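Local coordinates for protein carbon monoxide dehydrogenase (Thermococcus sp. AM4, PDB 6T7J) that catalyses the interconversion of carbon monoxide and carbon dioxide, probably exchanging electrons with ferredoxin through its iron–sulfur clusters, at residues E146-I149 against A150-L153; V197-C200 against M201-H205. One frame throughout, in Å; residues are numbered along the deposited sequence.

Contact 1. Residues E146-I149 against A150-L153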
loop_
_atom_site.group_PDB
_atom_site.type_symbol
_atom_site.label_atom_id
_atom_site.label_comp_id
_atom_site.label_asym_id
_atom_site.label_seq_id
_atom_site.Cartn_x
_atom_site.Cartn_y
_atom_site.Cartn_z
ATOM N N GLU A 146 -35.721 -1.829 12.973
ATOM C CA GLU A 146 -34.735 -1.045 12.231
ATOM C C GLU A 146 -33.313 -1.413 12.639
ATOM O O GLU A 146 -32.432 -1.572 11.785
ATOM C CB GLU A 146 -34.976 0.450 12.449
ATOM C CG GLU A 146 -36.439 0.861 12.500
ATOM C CD GLU A 146 -36.613 2.335 12.823
ATOM O OE1 GLU A 146 -35.667 2.939 13.377
ATOM O OE2 GLU A 146 -37.693 2.889 12.521
ATOM N N HIS A 147 -33.075 -1.564 13.945
ATOM C CA HIS A 147 -31.723 -1.819 14.428
ATOM C C HIS A 147 -31.236 -3.219 14.062
ATOM O O HIS A 147 -30.041 -3.410 13.826
ATOM C CB HIS A 147 -31.664 -1.595 15.939
ATOM C CG HIS A 147 -31.764 -0.154 16.336
ATOM N ND1 HIS A 147 -30.773 0.496 17.038
ATOM C CD2 HIS A 147 -32.735 0.765 16.118
ATOM C CE1 HIS A 147 -31.131 1.753 17.240
ATOM N NE2 HIS A 147 -32.317 1.942 16.691
ATOM N N GLU A 148 -32.135 -4.201 13.983
ATOM C CA GLU A 148 -31.719 -5.540 13.569
ATOM C C GLU A 148 -31.345 -5.570 12.087
ATOM O O GLU A 148 -30.344 -6.198 11.697
ATOM C CB GLU A 148 -32.831 -6.545 13.876
ATOM C CG GLU A 148 -32.712 -7.874 13.148
ATOM C CD GLU A 148 -31.500 -8.678 13.582
ATOM O OE1 GLU A 148 -30.943 -8.391 14.664
ATOM O OE2 GLU A 148 -31.105 -9.601 12.840
ATOM N N ILE A 149 -32.151 -4.911 11.248
ATOM C CA ILE A 149 -31.788 -4.720 9.846
ATOM C C ILE A 149 -30.417 -4.064 9.750
ATOM O O ILE A 149 -29.554 -4.487 8.967
ATOM C CB ILE A 149 -32.858 -3.879 9.124
ATOM C CG1 ILE A 149 -34.225 -4.561 9.190
ATOM C CG2 ILE A 149 -32.453 -3.624 7.677
ATOM C CD1 ILE A 149 -35.367 -3.666 8.756
ATOM N N ALA A 150 -30.203 -3.016 10.552
ATOM C CA ALA A 150 -28.923 -2.318 10.540
ATOM C C ALA A 150 -27.783 -3.236 10.966
ATOM O O ALA A 150 -26.675 -3.140 10.434
ATOM C CB ALA A 150 -28.988 -1.085 11.441
ATOM N N ARG A 151 -28.039 -4.139 11.916
ATOM C CA ARG A 151 -27.003 -5.066 12.366
ATOM C C ARG A 151 -26.591 -6.014 11.247
ATOM O O ARG A 151 -25.395 -6.209 10.989
ATOM C CB ARG A 151 -27.494 -5.860 13.579
ATOM C CG ARG A 151 -27.211 -5.203 14.921
ATOM C CD ARG A 151 -27.268 -6.216 16.060
ATOM N NE ARG A 151 -28.604 -6.781 16.240
ATOM C CZ ARG A 151 -29.577 -6.205 16.942
ATOM N NH1 ARG A 151 -30.759 -6.798 17.049
ATOM N NH2 ARG A 151 -29.371 -5.035 17.535
ATOM N N GLU A 152 -27.571 -6.625 10.578
ATOM C CA GLU A 152 -27.245 -7.537 9.482
ATOM C C GLU A 152 -26.528 -6.803 8.349
ATOM O O GLU A 152 -25.521 -7.295 7.802
ATOM C CB GLU A 152 -28.514 -8.217 8.971
ATOM C CG GLU A 152 -29.366 -8.829 10.073
ATOM C CD GLU A 152 -30.659 -9.427 9.556
ATOM O OE1 GLU A 152 -31.723 -9.148 10.147
ATOM O OE2 GLU A 152 -30.613 -10.178 8.559
ATOM N N LEU A 153 -27.028 -5.616 7.991
ATOM C CA LEU A 153 -26.368 -4.818 6.966
ATOM C C LEU A 153 -24.936 -4.495 7.364
ATOM O O LEU A 153 -24.018 -4.600 6.542
ATOM C CB LEU A 153 -27.152 -3.532 6.710
ATOM C CG LEU A 153 -26.498 -2.623 5.670
ATOM C CD1 LEU A 153 -26.532 -3.296 4.309
ATOM C CD2 LEU A 153 -27.160 -1.256 5.620
#
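Glu148 meets Arg151 and Glu152 within the first turns of helix 146-162, an i, i+3 salt bridge beside an i, i+4 pair of acids on the outward side of an amphipathic helix in the helical region of the subunit. The inward side is apolar: Ala150 and Leu153 pack on Phe111 of helix 81-115, while Ile149 reaches Ala134 of helix 127-136. A first torsion of 163° swings CG of Glu148 beside its carbonyl carbon, and the bend at chi2 then brings OE1 to 2.9 Å from Arg151 NH1; the bond from Arg151 NE to the same oxygen is weak. Carboxylate and guanidinium planes stand 59° apart, so this is not a flat, two-pronged pairing. Glu148 CA and His147 O lie over one face of the guanidinium, both toward its rim, and Arg151 NH2 weakly reaches Ala115 O. An alanine here removes the carboxylate, and the Arg151 guanidinium, without its anionic mate, would probably turn more freely. The chain of Glu152 runs extended beyond CG and crosses that of Glu148 at a slant; its OE1 is also salt-bridged to Lys144, a charge likely to ease the meeting of the two acids. Even so, Glu148 OE2 lies just 2.8 Å from Glu152 OE1, suggesting a proton held by one carboxyl group.

Contact 2. Residues V197-C200 against M201-H205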
loop_
_atom_site.group_PDB
_atom_site.type_symbol
_atom_site.label_atom_id
_atom_site.label_comp_id
_atom_site.label_asym_id
_atom_site.label_seq_id
_atom_site.Cartn_x
_atom_site.Cartn_y
_atom_site.Cartn_z
ATOM N N VAL A 197 -6.038 -3.540 -2.039
ATOM C CA VAL A 197 -4.953 -2.610 -1.718
ATOM C C VAL A 197 -3.662 -3.375 -1.435
ATOM O O VAL A 197 -2.585 -3.051 -1.967
ATOM C CB VAL A 197 -5.347 -1.713 -0.529
ATOM C CG1 VAL A 197 -4.110 -1.074 0.096
ATOM C CG2 VAL A 197 -6.337 -0.644 -0.969
ATOM N N CYS A 198 -3.754 -4.413 -0.601
ATOM C CA CYS A 198 -2.567 -5.171 -0.228
ATOM C C CYS A 198 -1.972 -5.898 -1.429
ATOM O O CYS A 198 -0.747 -6.015 -1.548
ATOM C CB CYS A 198 -2.916 -6.145 0.897
ATOM S SG CYS A 198 -1.776 -7.511 1.124
ATOM N N GLU A 199 -2.821 -6.369 -2.350
ATOM C CA GLU A 199 -2.309 -7.029 -3.545
ATOM C C GLU A 199 -1.613 -6.042 -4.467
ATOM O O GLU A 199 -0.650 -6.414 -5.145
ATOM C CB GLU A 199 -3.426 -7.750 -4.302
ATOM C CG GLU A 199 -2.959 -8.338 -5.640
ATOM C CD GLU A 199 -3.900 -9.382 -6.207
ATOM O OE1 GLU A 199 -3.743 -9.736 -7.395
ATOM O OE2 GLU A 199 -4.790 -9.852 -5.468
ATOM N N CYS A 200 -2.073 -4.792 -4.527
ATOM C CA CYS A 200 -1.302 -3.809 -5.283
ATOM C C CYS A 200 0.063 -3.599 -4.635
ATOM O O CYS A 200 1.093 -3.590 -5.318
ATOM C CB CYS A 200 -2.052 -2.478 -5.400
ATOM S SG CYS A 200 -3.589 -2.476 -6.344
ATOM N N MET A 201 0.089 -3.460 -3.305
ATOM C CA MET A 201 1.377 -3.294 -2.629
ATOM C C MET A 201 2.290 -4.500 -2.842
ATOM O O MET A 201 3.519 -4.359 -2.830
ATOM C CB MET A 201 1.169 -3.034 -1.137
ATOM C CG MET A 201 0.541 -1.679 -0.835
ATOM S SD MET A 201 1.224 -0.354 -1.856
ATOM C CE MET A 201 2.895 -0.252 -1.209
ATOM N N HIS A 202 1.711 -5.687 -3.044
ATOM C CA HIS A 202 2.515 -6.877 -3.320
ATOM C C HIS A 202 2.993 -6.916 -4.771
ATOM O O HIS A 202 4.150 -7.260 -5.033
ATOM C CB HIS A 202 1.716 -8.140 -2.986
ATOM C CG HIS A 202 2.407 -9.417 -3.360
ATOM N ND1 HIS A 202 1.721 -10.543 -3.761
ATOM C CD2 HIS A 202 3.720 -9.746 -3.393
ATOM C CE1 HIS A 202 2.581 -11.511 -4.025
ATOM N NE2 HIS A 202 3.802 -11.052 -3.812
ATOM N N ARG A 203 2.122 -6.565 -5.721
ATOM C CA ARG A 203 2.476 -6.645 -7.137
ATOM C C ARG A 203 3.611 -5.691 -7.482
ATOM O O ARG A 203 4.498 -6.029 -8.276
ATOM C CB ARG A 203 1.252 -6.341 -8.002
ATOM C CG ARG A 203 0.272 -7.489 -8.148
ATOM C CD ARG A 203 -0.880 -7.106 -9.070
ATOM N NE ARG A 203 -1.873 -8.172 -9.177
ATOM C CZ ARG A 203 -1.956 -9.020 -10.197
ATOM N NH1 ARG A 203 -2.891 -9.959 -10.203
ATOM N NH2 ARG A 203 -1.105 -8.930 -11.210
ATOM N N THR A 204 3.598 -4.492 -6.901
ATOM C CA THR A 204 4.631 -3.497 -7.151
ATOM C C THR A 204 5.929 -3.784 -6.407
ATOM O O THR A 204 6.946 -3.146 -6.706
ATOM C CB THR A 204 4.122 -2.109 -6.764
ATOM O OG1 THR A 204 3.858 -2.078 -5.355
ATOM C CG2 THR A 204 2.846 -1.786 -7.524
ATOM N N HIS A 205 5.914 -4.706 -5.445
ATOM C CA HIS A 205 7.140 -5.143 -4.790
ATOM C C HIS A 205 8.142 -5.623 -5.833
ATOM O O HIS A 205 7.765 -6.096 -6.911
ATOM C CB HIS A 205 6.820 -6.259 -3.792
ATOM C CG HIS A 205 7.960 -6.630 -2.897
ATOM N ND1 HIS A 205 9.015 -7.411 -3.319
ATOM C CD2 HIS A 205 8.196 -6.352 -1.593
ATOM C CE1 HIS A 205 9.859 -7.583 -2.318
ATOM N NE2 HIS A 205 9.385 -6.953 -1.258
#
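Glu199 and Arg203 form an i, i+4 salt bridge near the C-terminal end of helix 193-203, a buried turn at the subunit interface. The two side chains run alongside each other, pointing the same way, and their carboxylate and guanidinium planes are nearly coplanar, 11° apart. Arg203 comes side-on, and both of its donors converge on one oxygen: Glu199 OE1 receives Arg203 NE at 3.0 Å on its anti lone pair, and Arg203 NH1 lies 2.9 Å from Glu199 OE1, nearly in line with the C-O bond. The other carboxylate oxygen, OE2, is taken by Arg191, and Arg203 NH2 by Asp209, so the pair is one link in a chain of alternating charges.

One residue on, Cys200 O accepts twice from Thr204, from N at 3.1 Å and from OG1 at 3.2 Å. With chi1 at 63°, OG1 sits between its own backbone N and carbonyl carbon, from where it donates back to Cys200 O; the same hydroxyl accepts from Arg91 NE. Thr204 O in turn receives Asn57 ND2. His202 ND1 is bonded to Asp102 of the second subunit, whose Tyr341 meets the imidazole edge-to-face. This pairing probably offsets part of the cost of burying the charges; the two arginines probably keep Glu199 ionised, and Arg203, bonded through NE, NH1 and NH2, is probably fixed in rotation.

Contacts 1 and 2 are successive in the chain but separate in space, their centres 34 Å apart and their nearest atoms about 20 Å apart. Helix 81-115 is common to both: Phe111 and Ala115 lie against 146-153, whereas Leu90, Arg91 and Ala94 lie against 197-205. Contact 1 meets no other chain of the assembly; contact 2 faces the second subunit, where Met201 packs on Met201 of that subunit. Contact 2 also comes close to a redox centre, with the Thr204 side chain about 8 Å from an iron–sulfur cluster whose pocket includes Asn57. Its His205 bonds weakly to Lys559 of the second subunit, a residue lining the nickel-free active-site cluster pocket there.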